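Local coordinates for protein 11S globulin (Wrightia tinctoria, PDB 5WXU) that probably serves as a hexameric seed storage protein, a nutrient reservoir for the seedling, and binds the plant hormone auxin (indole-3-acetic acid), at residues Glu66-Thr71 with Ala82-Ile87; Ala78-Thr83 with Leu181-Leu186. All coordinates share one frame; numbering follows the deposited sequence.

Interaction 1: Glu66-Thr71 with Ala82-Ile87; sequences EIWDPT and ATRHVI. With PO4 (phosphate ion), chain N.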
# COMPACT_ATOMS: atom_id res chain seq x y z
N GLU B 66 -6.94 -17.55 35.46
CA GLU B 66 -5.94 -16.91 36.30
C GLU B 66 -5.47 -15.67 35.61
O GLU B 66 -5.13 -15.74 34.40
CB GLU B 66 -4.74 -17.83 36.54
CG GLU B 66 -5.14 -19.20 37.09
CD GLU B 66 -3.87 -20.00 37.44
OE1 GLU B 66 -3.28 -20.64 36.57
OE2 GLU B 66 -3.45 -19.98 38.60
N ILE B 67 -5.48 -14.57 36.34
CA ILE B 67 -5.17 -13.25 35.82
C ILE B 67 -3.91 -12.70 36.42
O ILE B 67 -3.76 -12.67 37.66
CB ILE B 67 -6.35 -12.30 36.05
CG1 ILE B 67 -7.59 -12.89 35.42
CG2 ILE B 67 -6.01 -10.90 35.54
CD1 ILE B 67 -8.82 -12.13 35.85
N TRP B 68 -2.98 -12.22 35.57
CA TRP B 68 -1.79 -11.51 36.07
C TRP B 68 -2.23 -10.13 36.43
O TRP B 68 -3.17 -9.55 35.81
CB TRP B 68 -0.65 -11.45 35.03
CG TRP B 68 0.22 -12.70 34.93
CD1 TRP B 68 1.42 -12.78 35.45
CD2 TRP B 68 -0.08 -14.01 34.36
NE1 TRP B 68 1.94 -14.01 35.25
CE2 TRP B 68 1.06 -14.80 34.57
CE3 TRP B 68 -1.17 -14.57 33.64
CZ2 TRP B 68 1.15 -16.12 34.15
CZ3 TRP B 68 -1.06 -15.88 33.19
CH2 TRP B 68 0.10 -16.64 33.44
N ASP B 69 -1.58 -9.57 37.45
CA ASP B 69 -1.99 -8.25 37.95
C ASP B 69 -1.80 -7.19 36.84
O ASP B 69 -0.69 -6.85 36.50
CB ASP B 69 -1.11 -7.86 39.13
CG ASP B 69 -1.59 -6.63 39.85
OD1 ASP B 69 -2.38 -5.80 39.30
OD2 ASP B 69 -1.10 -6.44 40.96
N PRO B 70 -2.91 -6.57 36.36
CA PRO B 70 -2.88 -5.60 35.26
C PRO B 70 -2.25 -4.30 35.63
O PRO B 70 -1.80 -3.57 34.73
CB PRO B 70 -4.35 -5.41 34.87
CG PRO B 70 -5.12 -5.88 35.99
CD PRO B 70 -4.28 -6.76 36.87
N THR B 71 -2.09 -4.10 36.94
CA THR B 71 -1.43 -2.92 37.52
C THR B 71 0.03 -3.08 37.84
O THR B 71 0.70 -2.09 38.28
CB THR B 71 -2.14 -2.44 38.80
OG1 THR B 71 -1.86 -3.31 39.90
CG2 THR B 71 -3.67 -2.36 38.55
N ALA B 82 -2.52 -10.35 30.66
CA ALA B 82 -2.24 -11.74 30.51
C ALA B 82 -3.18 -12.58 31.38
O ALA B 82 -3.46 -12.26 32.56
CB ALA B 82 -0.78 -12.01 30.84
N THR B 83 -3.76 -13.58 30.76
CA THR B 83 -4.69 -14.52 31.39
C THR B 83 -4.37 -15.94 31.03
O THR B 83 -4.02 -16.26 29.90
CB THR B 83 -6.12 -14.27 30.94
OG1 THR B 83 -6.40 -12.88 31.03
CG2 THR B 83 -7.16 -15.02 31.83
N ARG B 84 -4.53 -16.85 32.02
CA ARG B 84 -4.36 -18.31 31.77
C ARG B 84 -5.71 -18.96 31.99
O ARG B 84 -6.19 -19.04 33.15
CB ARG B 84 -3.26 -18.94 32.63
CG ARG B 84 -3.06 -20.41 32.39
CD ARG B 84 -1.71 -20.89 32.93
NE ARG B 84 -1.60 -20.75 34.38
CZ ARG B 84 -0.49 -20.52 35.09
NH1 ARG B 84 0.73 -20.27 34.55
NH2 ARG B 84 -0.60 -20.52 36.46
N HIS B 85 -6.34 -19.41 30.91
CA HIS B 85 -7.61 -20.12 31.10
C HIS B 85 -7.36 -21.60 31.12
O HIS B 85 -6.57 -22.11 30.36
CB HIS B 85 -8.60 -19.81 29.99
CG HIS B 85 -9.04 -18.39 29.92
ND1 HIS B 85 -9.86 -17.78 30.87
CD2 HIS B 85 -8.79 -17.44 28.96
CE1 HIS B 85 -10.10 -16.53 30.49
NE2 HIS B 85 -9.45 -16.30 29.33
N VAL B 86 -8.07 -22.32 32.02
CA VAL B 86 -7.88 -23.72 32.15
C VAL B 86 -9.27 -24.29 32.03
O VAL B 86 -10.13 -23.95 32.83
CB VAL B 86 -7.19 -24.09 33.48
CG1 VAL B 86 -7.18 -25.61 33.63
CG2 VAL B 86 -5.77 -23.54 33.49
N ILE B 87 -9.54 -25.03 30.96
CA ILE B 87 -10.87 -25.48 30.62
C ILE B 87 -10.89 -26.99 30.84
O ILE B 87 -10.22 -27.70 30.14
CB ILE B 87 -11.24 -25.15 29.16
CG1 ILE B 87 -11.14 -23.61 28.87
CG2 ILE B 87 -12.63 -25.60 28.78
CD1 ILE B 87 -11.12 -23.28 27.39
P PO4 N . -11.35 -13.56 26.76
O1 PO4 N . -12.72 -12.73 26.88
O2 PO4 N . -11.18 -14.68 25.74
O3 PO4 N . -10.31 -12.62 26.12
O4 PO4 N . -10.62 -13.85 28.07
O HOH W 1 -3.56 -8.97 33.15
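Strands 63-67 and 80-87, neighbours in an antiparallel sheet of the N-terminal cupin barrel, pair here: Glu66 N lies 2.8 Å from Arg84 O and Arg84 N 2.7 Å from Glu66 O, Ile67 faces Thr83 as a non-hydrogen-bonded pair, and Trp68 N gives a nearly straight bond to Ala82 O. Glu66 and Arg84 form a salt bridge: Arg84, starting anti to its backbone N, bends at chi3 (63°), turning NE and NH2 side-on to a single oxygen, Glu66 OE1, at 2.8 and 2.7 Å. That oxygen lies in the guanidinium plane, yet is met from above the carboxylate plane. Trp68 CH2 sits over a guanidinium face, 3.8 Å from Arg84 NH1; with planes 76° apart, the indole meets it rim-on and not face to face. Ala82's lone methyl suits the close approach of Trp68 CE3. Trp68 NE1 bonds Leu52 O; Arg84 NH1 bonds Tyr357 OH and Gly383 O. His85 NE2 donates to phosphate O4 at 3.0 Å, an ion probably from the crystallisation liquor, with Thr83 CG2 over one imidazole face. An alanine in place of Arg84 would probably leave Glu66 OE1 without its two donors and Trp68 CH2 without its cover. Two N-H donors from a cation would probably favour ionised Glu66 and lower its pKa.

Interaction 2: Ala78-Thr83 with Leu181-Leu186; sequences AGIDAT and LVIHDL
Two hydrogen-bonded pairs join the strands: Asp81 with His184, Asp81 N lying 3.0 Å from His184 O, and Thr83 with Val182, where Val182 N reaches Thr83 O nearly along the C=O axis at 2.9 Å. On the face of Ile80, Ala82 and Ile183 the side chains that touch are aliphatic, with Asp185 at its end. Ile80 holds CG1 in the crowded position between N and C (chi1 62°), leaving CG2 to meet Ile183 CG2 at 4.0 Å, while Ile183 folds CD1 back (chi2 -50°) onto Ala82 CB, 3.8 Å away. Leu186 crosses Asp81, its CD1 3.6 Å from Asp81 OD2, and Leu186 N makes a weak bond to Gly79 O; Gly79 leaves helix 73-78 with positive phi (76°), a conformation glycine adopts readily. The two strands are neighbours in one sheet of the cupin beta-barrel, a jelly-roll topology. The other face, with Asp81, Thr83, Val182 and His184, is more polar: one water joins Thr83 OG1, Val182 O and His184 ND1, the last at 2.5 Å at the ring edge. Further out, Arg199 bonds Thr83 OG1, and Asn98 OD1 bonds His184 NE2, which fixes the turn of the imidazole. Another water lies within hydrogen-bonding distance of Ala78 O and Asp185 OD1. Asp185 OD2 is held by Asn188 and by a salt bridge to Arg28 of a second subunit, while Ile80 packs on Ile355 of the second cupin domain.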
# COMPACT_ATOMS: atom_id res chain seq x y z
N ALA B 78 4.26 -2.58 29.20
CA ALA B 78 4.13 -3.34 27.97
C ALA B 78 2.77 -3.13 27.30
O ALA B 78 2.62 -3.43 26.11
CB ALA B 78 4.33 -4.80 28.22
N GLY B 79 1.81 -2.61 28.04
CA GLY B 79 0.53 -2.33 27.48
C GLY B 79 -0.31 -3.58 27.30
O GLY B 79 -1.05 -3.69 26.34
N ILE B 80 -0.14 -4.57 28.18
CA ILE B 80 -0.79 -5.85 27.97
C ILE B 80 -1.56 -6.33 29.17
O ILE B 80 -1.25 -5.88 30.30
CB ILE B 80 0.20 -6.96 27.49
CG1 ILE B 80 1.29 -7.26 28.49
CG2 ILE B 80 0.79 -6.72 26.09
CD1 ILE B 80 0.95 -8.59 29.19
N ASP B 81 -2.52 -7.21 28.92
CA ASP B 81 -3.08 -8.12 29.95
C ASP B 81 -2.69 -9.53 29.62
O ASP B 81 -2.55 -9.91 28.43
CB ASP B 81 -4.58 -7.99 30.10
CG ASP B 81 -4.93 -6.85 31.04
OD1 ASP B 81 -4.15 -6.56 32.00
OD2 ASP B 81 -5.94 -6.20 30.82
N ALA B 82 -2.52 -10.35 30.66
CA ALA B 82 -2.24 -11.74 30.51
C ALA B 82 -3.18 -12.58 31.38
O ALA B 82 -3.46 -12.26 32.56
CB ALA B 82 -0.78 -12.01 30.84
N THR B 83 -3.76 -13.58 30.76
CA THR B 83 -4.69 -14.52 31.39
C THR B 83 -4.37 -15.94 31.03
O THR B 83 -4.02 -16.26 29.90
CB THR B 83 -6.12 -14.27 30.94
OG1 THR B 83 -6.40 -12.88 31.03
CG2 THR B 83 -7.16 -15.02 31.83
N LEU B 181 -3.10 -19.53 27.17
CA LEU B 181 -2.43 -18.37 27.66
C LEU B 181 -2.79 -17.26 26.64
O LEU B 181 -2.41 -17.39 25.49
CB LEU B 181 -0.95 -18.51 27.67
CG LEU B 181 -0.25 -17.24 28.20
CD1 LEU B 181 -0.17 -17.40 29.70
CD2 LEU B 181 1.08 -16.94 27.55
N VAL B 182 -3.48 -16.22 27.10
CA VAL B 182 -4.05 -15.11 26.29
C VAL B 182 -3.30 -13.84 26.66
O VAL B 182 -3.30 -13.39 27.84
CB VAL B 182 -5.52 -14.90 26.52
CG1 VAL B 182 -6.03 -13.86 25.53
CG2 VAL B 182 -6.33 -16.20 26.39
N ILE B 183 -2.67 -13.24 25.66
CA ILE B 183 -2.01 -11.97 25.79
C ILE B 183 -2.86 -10.99 25.00
O ILE B 183 -2.99 -11.06 23.76
CB ILE B 183 -0.60 -11.97 25.26
CG1 ILE B 183 0.26 -13.06 25.88
CG2 ILE B 183 0.07 -10.62 25.53
CD1 ILE B 183 0.24 -13.13 27.40
N HIS B 184 -3.47 -10.07 25.73
CA HIS B 184 -4.25 -8.96 25.12
C HIS B 184 -3.40 -7.74 24.97
O HIS B 184 -2.74 -7.35 25.94
CB HIS B 184 -5.48 -8.61 25.94
CG HIS B 184 -6.61 -9.56 25.81
ND1 HIS B 184 -6.84 -10.53 26.75
CD2 HIS B 184 -7.65 -9.64 24.92
CE1 HIS B 184 -7.90 -11.23 26.42
NE2 HIS B 184 -8.42 -10.72 25.32
N ASP B 185 -3.39 -7.14 23.77
CA ASP B 185 -2.56 -5.95 23.51
C ASP B 185 -3.40 -4.71 23.71
O ASP B 185 -4.11 -4.23 22.79
CB ASP B 185 -2.01 -6.07 22.07
CG ASP B 185 -1.14 -4.95 21.70
OD1 ASP B 185 -0.81 -4.12 22.59
OD2 ASP B 185 -0.86 -4.85 20.46
N LEU B 186 -3.39 -4.19 24.93
CA LEU B 186 -4.24 -3.06 25.24
C LEU B 186 -3.89 -1.77 24.52
O LEU B 186 -4.76 -0.98 24.24
CB LEU B 186 -4.17 -2.74 26.74
CG LEU B 186 -4.61 -3.91 27.64
CD1 LEU B 186 -4.45 -3.47 29.10
CD2 LEU B 186 -6.00 -4.41 27.39
O HOH W 2 1.26 -2.96 23.89
O HOH W 3 -5.52 -11.44 28.73

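Strand 80-87 is the middle member of both contacts, pairing with strand 63-67 in interaction 1 and with strand 178-185 in interaction 2, so three neighbouring strands of one antiparallel sheet are accounted for. Ala82 and Thr83 belong to both, and side chains touch across them, as where Trp68 CH2 lies 3.8 Å from Leu181 CD1. Interaction 2 is wholly buried and mixes aliphatic packing with waters and polar groups near the phosphate to which His85 NE2 of interaction 1 is hydrogen-bonded. Interaction 1, toward the sheet's outer strand, is mainly buried too, but Glu66 and Arg84 are partly exposed, and an ion pair with an aromatic rim replaces the branched aliphatics.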